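Local coordinates for protein sulfoquinovosidase (Escherichia coli, PDB 5AEG) that hydrolyses sulfoquinovosyl diacylglycerides and simple sulfoquinovosides to sulfoquinovose, probably letting the bacterium use plant sulfolipid headgroups through sulfoglycolysis, at residues Q26-T31 / R120-P125; H128-G133 / V188-Y193; H32-P37 / L67-V72. One frame throughout, in Å; residues are numbered along the deposited sequence.

Contact 1. Residues Q26-T31 / R120-P125; sequences QRLILT and RLAAQP
The flat group at the middle of this contact is the carbonyl of Ile29, and Ala122 approaches it from above its plane. Ala122 N donates to Ile29 O at 2.9 Å, standing 46° out of the carbonyl plane. Leu121 CA reaches the same Ile29 O at 3.4 Å in a CA-H...O contact. Two successive residues of one strand thus meet a single acceptor. The guanidinium of Arg120 is the other flat group. It makes a cation-pi contact with Tyr212, and its NE forms a salt bridge with Glu214.

The two strands run roughly antiparallel, their short axes 146° apart. Residues 27-31 belong to an outermost strand of a small three-stranded antiparallel sheet. Residues 120-122 end a strand of the galactose mutarotase-like domain. Ile29 and Leu30 both face Leu22 of strand 20-24, which makes a classic beta bulge just where Ile29 O receives Ala122 N. That bond is the single direct hydrogen bond between the segments. A water extends the link. It accepts from Thr31 N at 3.0 Å and lies 2.6 Å from Arg120 O, to which it may donate.

Apolar groups pack beside these bonds. The methyl of Ala122 points at residues 26-31. Its CB lies 3.6 Å from Leu28 O and 3.7 Å from Leu28 CG. Leu28 CG is anti to the backbone N (chi1 178°), beside the carbonyl carbon; CG and the carbonyl O of Leu28 both touch the Ala122 methyl. Leu30 and Leu121 cross obliquely, their CD2 methyls 3.9 Å apart. Leu30 CD2 also comes within 3.7 Å of Arg120 O. Ile29 and Leu121 both pack on Phe226 of strand 221-228.

Contact 2. Residues H128-G133 / V188-Y193; sequences HIYGCG and VSTQKY
Thr190 reaches both His128 and Tyr130 with the two branches of its side chain. Thr190 OG1 sits between its backbone N and carbonyl carbon (chi1 56°) and accepts from His128 N at 2.9 Å. Thr190 N returns a bond to His128 O at 3.0 Å, so the two residues are held twice. The methyl CG2 takes the apolar side. It meets the edge of the Tyr130 ring in plane, 3.7 Å from Tyr130 CE2, and also touches His128 CB.

Strand 129-133 pairs with strand 186-189 in the galactose mutarotase-like domain. Tyr130 and Val188 form an antiparallel hydrogen-bonded pair, with Tyr130 N to Val188 O at 2.9 Å and Val188 N to Tyr130 O at 2.8 Å. Their side chains share one face of the sheet. Ile129 and Ser189 are the next pair, non-hydrogen-bonded, on the other face. There Ile129 CD1 lies 3.8 Å from Ser189 CA. Ser189 OG accepts from Gln191 N at 3.0 Å, an ST turn.

Asp140 binds His128 ND1, and Tyr601 O takes Tyr130 OH. Helix 486-495 covers Tyr130 and Val188 through Met495, helix 232-243 meets Val188 and Thr190, and Ile129 packs on His213 of strand 212-217.

Contact 3. Residues H32-P37 / L67-V72; sequences HSKDNP and LTDAIV
An ST motif shapes the loop between strands 27-32 and 39-49, and His32 and Lys34 of this stretch reach across to Thr68 and Asp69 at the start of strand 69-72. Ser33 OG accepts from Asn36 N at 2.9 Å, and the backbone bond from Ser33 N to Asn36 O closes the same turn.

His32 CB points toward residues 67-72, and with CG anti to the backbone N (chi1 174°) the NE2 and CE1 end of the ring meets them. His32 NE2 donates to Thr68 O at 3.0 Å. It stands well above the carbonyl plane, 62° out of it. Leu67 O lies at the ring edge, near its plane, 3.2 Å from His32 CE1. Ala70 CB lies 4.1 Å from His32 NE2. His32 also meets Phe83 edge-to-face and packs against the ring of Phe20.

The contact lies at the periphery of the galactose mutarotase-like domain, its centre about 38 Å from the centre of the chain, where the loop rests on one of the long antiparallel strands. Thr68 CG2 packs 3.6 Å from Lys34 O. The Lys34 chain passes beside Thr68 O and brings NZ to the Asp69 carboxylate. Lys34 NZ makes a salt bridge to Asp69 OD1 at 2.8 Å, on the syn side of the carboxylate. Thr68 OG1 donates to the same Asp69 OD1 at 3.1 Å, from above the carboxylate plane. An alanine in place of Asp69 would probably leave the Lys34 ammonium without its charge mate and Thr68 OG1 without this acceptor, and set the lysine chain free to turn. The backbone of Asp69 pairs with Ser84 of strand 79-85.

All three contacts involve strands of the N-terminal galactose mutarotase-like domain, away from the active site and the calcium site. Contact 3 is nested within the loop closed by contact 1, and contact 2 follows along the chain. Residues 26-31 of contact 1 run directly into residues 32-37 of contact 3; the centres are about 15 Å apart. Contacts 1 and 2, centres about 13 Å apart, touch: Arg27 NE approaches Gln191 O at 2.8 Å, a probable hydrogen bond. Contacts 2 and 3 have centres about 27 Å apart and do not meet. The three lie in a row, contact 1 in the middle, from the outer beta strands to contact 2, where Met495 of the TIM-barrel domain packs.

Contact 1. Residues Q26-T31 / R120-P125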
loop_
_atom_site.group_PDB
_atom_site.type_symbol
_atom_site.label_atom_id
_atom_site.label_comp_id
_atom_site.label_asym_id
_atom_site.label_seq_id
_atom_site.Cartn_x
_atom_site.Cartn_y
_atom_site.Cartn_z
ATOM N N GLN A 26 23.539 21.193 0.795
ATOM C CA GLN A 26 24.239 21.028 -0.497
ATOM C C GLN A 26 23.533 20.380 -1.633
ATOM O O GLN A 26 24.114 20.303 -2.716
ATOM C CB GLN A 26 25.617 20.372 -0.364
ATOM C CG GLN A 26 26.645 21.384 0.050
ATOM C CD GLN A 26 27.298 20.892 1.274
ATOM O OE1 GLN A 26 28.333 20.215 1.196
ATOM N NE2 GLN A 26 26.656 21.138 2.428
ATOM N N ARG A 27 22.285 19.933 -1.453
ATOM C CA ARG A 27 21.547 19.456 -2.626
ATOM C C ARG A 27 20.911 20.673 -3.335
ATOM O O ARG A 27 20.270 21.474 -2.692
ATOM C CB ARG A 27 20.359 18.588 -2.102
ATOM C CG ARG A 27 20.707 17.210 -1.633
ATOM C CD ARG A 27 21.549 17.115 -0.392
ATOM N NE ARG A 27 21.509 15.759 0.189
ATOM C CZ ARG A 27 22.053 15.411 1.360
ATOM N NH1 ARG A 27 22.698 16.292 2.105
ATOM N NH2 ARG A 27 21.895 14.184 1.817
ATOM N N LEU A 28 21.086 20.774 -4.620
ATOM C CA LEU A 28 20.456 21.787 -5.383
ATOM C C LEU A 28 18.956 21.396 -5.526
ATOM O O LEU A 28 18.672 20.396 -6.141
ATOM C CB LEU A 28 21.088 21.836 -6.755
ATOM C CG LEU A 28 20.497 22.845 -7.763
ATOM C CD1 LEU A 28 20.637 24.245 -7.190
ATOM C CD2 LEU A 28 21.055 22.782 -9.134
ATOM N N ILE A 29 18.074 22.180 -4.932
ATOM C CA ILE A 29 16.599 21.968 -4.891
ATOM C C ILE A 29 15.836 22.775 -5.950
ATOM O O ILE A 29 15.006 22.182 -6.674
ATOM C CB ILE A 29 16.024 22.233 -3.472
ATOM C CG1 ILE A 29 16.583 21.255 -2.406
ATOM C CG2 ILE A 29 14.510 22.072 -3.419
ATOM C CD1 ILE A 29 16.412 19.744 -2.608
ATOM N N LEU A 30 16.134 24.100 -6.082
ATOM C CA LEU A 30 15.477 24.991 -7.069
ATOM C C LEU A 30 16.492 25.822 -7.834
ATOM O O LEU A 30 17.485 26.293 -7.230
ATOM C CB LEU A 30 14.559 25.977 -6.362
ATOM C CG LEU A 30 13.489 25.491 -5.423
ATOM C CD1 LEU A 30 12.817 26.643 -4.683
ATOM C CD2 LEU A 30 12.424 24.727 -6.216
ATOM N N THR A 31 16.312 25.942 -9.144
ATOM C CA THR A 31 17.000 26.943 -9.959
ATOM C C THR A 31 15.942 27.587 -10.825
ATOM O O THR A 31 15.035 26.920 -11.274
ATOM C CB THR A 31 17.945 26.362 -10.965
ATOM O OG1 THR A 31 17.193 25.470 -11.773
ATOM C CG2 THR A 31 18.961 25.593 -10.288
ATOM N N ARG A 120 9.056 22.806 -10.841
ATOM C CA ARG A 120 10.242 22.004 -11.135
ATOM C C ARG A 120 11.281 22.069 -10.018
ATOM O O ARG A 120 11.714 23.144 -9.513
ATOM C CB ARG A 120 10.878 22.297 -12.517
ATOM C CG ARG A 120 9.930 22.255 -13.679
ATOM C CD ARG A 120 10.591 22.480 -15.000
ATOM N NE ARG A 120 9.665 22.161 -16.061
ATOM C CZ ARG A 120 9.981 22.290 -17.349
ATOM N NH1 ARG A 120 11.153 22.758 -17.706
ATOM N NH2 ARG A 120 9.125 21.972 -18.280
ATOM N N LEU A 121 11.701 20.880 -9.627
ATOM C CA LEU A 121 12.787 20.657 -8.762
ATOM C C LEU A 121 14.025 20.256 -9.542
ATOM O O LEU A 121 13.989 19.466 -10.473
ATOM C CB LEU A 121 12.473 19.565 -7.708
ATOM C CG LEU A 121 11.190 19.740 -6.901
ATOM C CD1 LEU A 121 11.071 18.567 -5.935
ATOM C CD2 LEU A 121 11.186 21.028 -6.130
ATOM N N ALA A 122 15.174 20.829 -9.189
ATOM C CA ALA A 122 16.378 20.513 -9.908
ATOM C C ALA A 122 16.684 18.961 -9.641
ATOM O O ALA A 122 16.406 18.471 -8.565
ATOM C CB ALA A 122 17.534 21.353 -9.389
ATOM N N ALA A 123 17.273 18.317 -10.606
ATOM C CA ALA A 123 17.768 16.973 -10.468
ATOM C C ALA A 123 18.987 16.691 -11.277
ATOM O O ALA A 123 19.292 17.441 -12.180
ATOM C CB ALA A 123 16.660 16.008 -10.931
ATOM N N GLN A 124 19.583 15.499 -11.070
ATOM C CA GLN A 124 20.705 15.018 -11.919
ATOM C C GLN A 124 20.309 13.809 -12.722
ATOM O O GLN A 124 19.532 12.985 -12.242
ATOM C CB GLN A 124 21.922 14.632 -11.091
ATOM C CG GLN A 124 22.473 15.714 -10.159
ATOM C CD GLN A 124 23.350 15.108 -9.011
ATOM O OE1 GLN A 124 23.205 13.881 -8.549
ATOM N NE2 GLN A 124 24.262 15.936 -8.530
ATOM N N PRO A 125 20.839 13.656 -13.931
ATOM C CA PRO A 125 20.451 12.549 -14.757
ATOM C C PRO A 125 20.620 11.173 -14.116
ATOM O O PRO A 125 19.840 10.316 -14.413
ATOM C CB PRO A 125 21.357 12.675 -15.989
ATOM C CG PRO A 125 21.588 14.144 -16.073
ATOM C CD PRO A 125 21.771 14.554 -14.664
HETATM O O HOH W 1 14.067 24.181 -10.148
#

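Contact 2. Residues H128-G133 / V188-Y193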
loop_
_atom_site.group_PDB
_atom_site.type_symbol
_atom_site.label_atom_id
_atom_site.label_comp_id
_atom_site.label_asym_id
_atom_site.label_seq_id
_atom_site.Cartn_x
_atom_site.Cartn_y
_atom_site.Cartn_z
ATOM N N HIS A 128 18.139 8.110 -8.941
ATOM C CA HIS A 128 16.928 7.268 -8.892
ATOM C C HIS A 128 15.956 7.853 -7.935
ATOM O O HIS A 128 16.306 8.650 -7.026
ATOM C CB HIS A 128 17.283 5.792 -8.497
ATOM C CG HIS A 128 18.370 5.211 -9.327
ATOM N ND1 HIS A 128 18.150 4.623 -10.556
ATOM C CD2 HIS A 128 19.730 5.180 -9.140
ATOM C CE1 HIS A 128 19.305 4.188 -11.068
ATOM N NE2 HIS A 128 20.275 4.542 -10.242
ATOM N N ILE A 129 14.697 7.374 -8.027
ATOM C CA ILE A 129 13.633 7.903 -7.253
ATOM C C ILE A 129 12.754 6.711 -6.786
ATOM O O ILE A 129 12.408 5.842 -7.617
ATOM C CB ILE A 129 12.782 8.851 -8.108
ATOM C CG1 ILE A 129 13.526 10.161 -8.538
ATOM C CG2 ILE A 129 11.538 9.255 -7.367
ATOM C CD1 ILE A 129 13.824 11.064 -7.335
ATOM N N TYR A 130 12.402 6.713 -5.534
ATOM C CA TYR A 130 11.621 5.623 -4.959
ATOM C C TYR A 130 10.468 6.203 -4.147
ATOM O O TYR A 130 10.511 7.359 -3.660
ATOM C CB TYR A 130 12.504 4.766 -4.035
ATOM C CG TYR A 130 13.690 4.271 -4.711
ATOM C CD1 TYR A 130 13.654 3.159 -5.534
ATOM C CD2 TYR A 130 14.904 4.949 -4.580
ATOM C CE1 TYR A 130 14.783 2.741 -6.248
ATOM C CE2 TYR A 130 16.039 4.539 -5.247
ATOM C CZ TYR A 130 15.983 3.456 -6.108
ATOM O OH TYR A 130 17.058 3.011 -6.782
ATOM N N GLY A 131 9.447 5.376 -4.009
ATOM C CA GLY A 131 8.321 5.703 -3.181
ATOM C C GLY A 131 7.062 5.956 -3.968
ATOM O O GLY A 131 6.645 5.169 -4.829
ATOM N N CYS A 132 6.442 7.065 -3.651
ATOM C CA CYS A 132 5.142 7.453 -4.172
ATOM C C CYS A 132 4.047 6.498 -3.767
ATOM O O CYS A 132 3.036 6.364 -4.492
ATOM C CB CYS A 132 5.105 7.769 -5.655
ATOM S SG CYS A 132 5.885 9.329 -6.196
ATOM N N GLY A 133 4.171 5.935 -2.577
ATOM C CA GLY A 133 3.194 4.994 -2.016
ATOM C C GLY A 133 3.481 3.590 -2.471
ATOM O O GLY A 133 4.645 3.139 -2.434
ATOM N N VAL A 188 11.594 9.594 -2.337
ATOM C CA VAL A 188 13.025 9.564 -1.930
ATOM C C VAL A 188 13.851 9.642 -3.167
ATOM O O VAL A 188 13.690 8.888 -4.129
ATOM C CB VAL A 188 13.365 8.283 -1.203
ATOM C CG1 VAL A 188 14.845 8.070 -0.992
ATOM C CG2 VAL A 188 12.723 8.317 0.124
ATOM N N SER A 189 14.885 10.484 -3.104
ATOM C CA SER A 189 15.854 10.582 -4.172
ATOM C C SER A 189 17.210 9.975 -3.697
ATOM O O SER A 189 17.542 10.058 -2.499
ATOM C CB SER A 189 16.140 12.108 -4.438
ATOM O OG SER A 189 17.307 12.226 -5.289
ATOM N N THR A 190 17.989 9.517 -4.663
ATOM C CA THR A 190 19.356 9.052 -4.361
ATOM C C THR A 190 20.358 10.192 -4.053
ATOM O O THR A 190 21.482 9.872 -3.730
ATOM C CB THR A 190 19.885 8.075 -5.376
ATOM O OG1 THR A 190 19.853 8.592 -6.698
ATOM C CG2 THR A 190 19.058 6.724 -5.290
ATOM N N GLN A 191 19.928 11.470 -4.132
ATOM C CA GLN A 191 20.672 12.588 -3.441
ATOM C C GLN A 191 20.449 12.560 -1.954
ATOM O O GLN A 191 20.847 13.444 -1.244
ATOM C CB GLN A 191 20.236 13.897 -4.060
ATOM C CG GLN A 191 20.641 13.979 -5.527
ATOM C CD GLN A 191 20.616 15.419 -6.089
ATOM O OE1 GLN A 191 20.927 16.348 -5.411
ATOM N NE2 GLN A 191 20.176 15.569 -7.313
ATOM N N LYS A 192 19.722 11.526 -1.452
ATOM C CA LYS A 192 19.496 11.259 -0.071
ATOM C C LYS A 192 18.661 12.333 0.644
ATOM O O LYS A 192 19.073 12.957 1.659
ATOM C CB LYS A 192 20.819 10.920 0.661
ATOM C CG LYS A 192 21.336 9.550 0.295
ATOM C CD LYS A 192 22.609 9.199 1.075
ATOM C CE LYS A 192 23.121 7.822 0.704
ATOM N NZ LYS A 192 24.329 7.545 1.542
ATOM N N TYR A 193 17.486 12.605 0.069
ATOM C CA TYR A 193 16.500 13.411 0.709
ATOM C C TYR A 193 15.157 12.762 0.410
ATOM O O TYR A 193 15.057 11.972 -0.537
ATOM C CB TYR A 193 16.501 14.836 0.215
ATOM C CG TYR A 193 16.071 15.075 -1.217
ATOM C CD1 TYR A 193 14.712 15.170 -1.553
ATOM C CD2 TYR A 193 16.985 15.245 -2.238
ATOM C CE1 TYR A 193 14.318 15.413 -2.877
ATOM C CE2 TYR A 193 16.595 15.539 -3.547
ATOM C CZ TYR A 193 15.202 15.598 -3.845
ATOM O OH TYR A 193 14.767 15.802 -5.174
#

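Contact 3. Residues H32-P37 / L67-V72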
loop_
_atom_site.group_PDB
_atom_site.type_symbol
_atom_site.label_atom_id
_atom_site.label_comp_id
_atom_site.label_asym_id
_atom_site.label_seq_id
_atom_site.Cartn_x
_atom_site.Cartn_y
_atom_site.Cartn_z
ATOM N N HIS A 32 16.075 28.884 -11.036
ATOM C CA HIS A 32 15.072 29.714 -11.725
ATOM C C HIS A 32 15.796 30.818 -12.461
ATOM O O HIS A 32 16.604 31.515 -11.855
ATOM C CB HIS A 32 14.163 30.407 -10.721
ATOM C CG HIS A 32 13.203 31.372 -11.341
ATOM N ND1 HIS A 32 11.979 30.982 -11.852
ATOM C CD2 HIS A 32 13.260 32.714 -11.519
ATOM C CE1 HIS A 32 11.335 32.029 -12.339
ATOM N NE2 HIS A 32 12.082 33.095 -12.140
ATOM N N SER A 33 15.497 31.009 -13.719
ATOM C CA SER A 33 15.782 32.289 -14.356
ATOM C C SER A 33 14.606 32.636 -15.228
ATOM O O SER A 33 13.658 31.801 -15.402
ATOM C CB SER A 33 17.018 32.156 -15.226
ATOM O OG SER A 33 16.757 31.213 -16.257
ATOM N N LYS A 34 14.658 33.847 -15.785
ATOM C CA LYS A 34 13.643 34.317 -16.744
ATOM C C LYS A 34 13.549 33.356 -17.864
ATOM O O LYS A 34 12.473 32.999 -18.262
ATOM C CB LYS A 34 13.950 35.720 -17.308
ATOM C CG LYS A 34 13.035 36.825 -16.794
ATOM C CD LYS A 34 12.597 37.770 -17.930
ATOM C CE LYS A 34 12.000 39.087 -17.423
ATOM N NZ LYS A 34 10.602 39.410 -17.864
ATOM N N ASP A 35 14.679 32.826 -18.301
ATOM C CA ASP A 35 14.738 31.834 -19.422
ATOM C C ASP A 35 14.413 30.406 -19.060
ATOM O O ASP A 35 13.996 29.655 -19.946
ATOM C CB ASP A 35 16.152 31.777 -20.012
ATOM C CG ASP A 35 16.695 33.151 -20.314
ATOM O OD1 ASP A 35 16.351 33.667 -21.405
ATOM O OD2 ASP A 35 17.397 33.721 -19.431
ATOM N N ASN A 36 14.654 30.026 -17.799
ATOM C CA ASN A 36 14.345 28.664 -17.294
ATOM C C ASN A 36 13.617 28.724 -15.982
ATOM O O ASN A 36 14.191 28.576 -14.922
ATOM C CB ASN A 36 15.606 27.792 -17.301
ATOM C CG ASN A 36 15.939 27.307 -18.735
ATOM O OD1 ASN A 36 15.053 26.900 -19.496
ATOM N ND2 ASN A 36 17.194 27.406 -19.122
ATOM N N PRO A 37 12.326 29.080 -16.031
ATOM C CA PRO A 37 11.580 29.237 -14.791
ATOM C C PRO A 37 11.371 27.872 -14.079
ATOM O O PRO A 37 11.456 26.798 -14.715
ATOM C CB PRO A 37 10.213 29.819 -15.265
ATOM C CG PRO A 37 10.122 29.472 -16.689
ATOM C CD PRO A 37 11.502 29.295 -17.220
ATOM N N LEU A 67 5.756 31.805 -14.691
ATOM C CA LEU A 67 6.035 32.944 -13.831
ATOM C C LEU A 67 7.535 33.199 -13.891
ATOM O O LEU A 67 8.308 32.777 -13.057
ATOM C CB LEU A 67 5.488 32.794 -12.438
ATOM C CG LEU A 67 4.026 32.454 -12.339
ATOM C CD1 LEU A 67 3.624 32.517 -10.873
ATOM C CD2 LEU A 67 3.130 33.374 -13.138
ATOM N N THR A 68 7.898 33.950 -14.930
ATOM C CA THR A 68 9.288 34.175 -15.265
ATOM C C THR A 68 9.971 35.199 -14.317
ATOM O O THR A 68 11.206 35.149 -14.093
ATOM C CB THR A 68 9.390 34.693 -16.671
ATOM O OG1 THR A 68 8.568 35.858 -16.790
ATOM C CG2 THR A 68 8.942 33.631 -17.703
ATOM N N ASP A 69 9.189 36.093 -13.721
ATOM C CA ASP A 69 9.779 37.177 -12.917
ATOM C C ASP A 69 9.734 36.859 -11.459
ATOM O O ASP A 69 8.727 36.346 -10.935
ATOM C CB ASP A 69 8.996 38.498 -13.113
ATOM C CG ASP A 69 8.850 38.901 -14.558
ATOM O OD1 ASP A 69 9.638 38.415 -15.404
ATOM O OD2 ASP A 69 7.895 39.655 -14.880
ATOM N N ALA A 70 10.826 37.149 -10.745
ATOM C CA ALA A 70 10.864 36.919 -9.319
ATOM C C ALA A 70 11.514 38.093 -8.569
ATOM O O ALA A 70 12.566 38.546 -8.972
ATOM C CB ALA A 70 11.659 35.670 -9.021
ATOM N N ILE A 71 10.892 38.496 -7.465
ATOM C CA ILE A 71 11.491 39.431 -6.502
ATOM C C ILE A 71 11.575 38.753 -5.155
ATOM O O ILE A 71 10.573 38.240 -4.614
ATOM C CB ILE A 71 10.638 40.683 -6.328
ATOM C CG1 ILE A 71 10.506 41.414 -7.654
ATOM C CG2 ILE A 71 11.263 41.632 -5.273
ATOM C CD1 ILE A 71 9.506 42.570 -7.601
ATOM N N VAL A 72 12.773 38.792 -4.606
ATOM C CA VAL A 72 13.090 38.140 -3.339
ATOM C C VAL A 72 13.194 39.139 -2.213
ATOM O O VAL A 72 13.864 40.146 -2.369
ATOM C CB VAL A 72 14.447 37.436 -3.454
ATOM C CG1 VAL A 72 14.769 36.672 -2.168
ATOM C CG2 VAL A 72 14.446 36.504 -4.664
#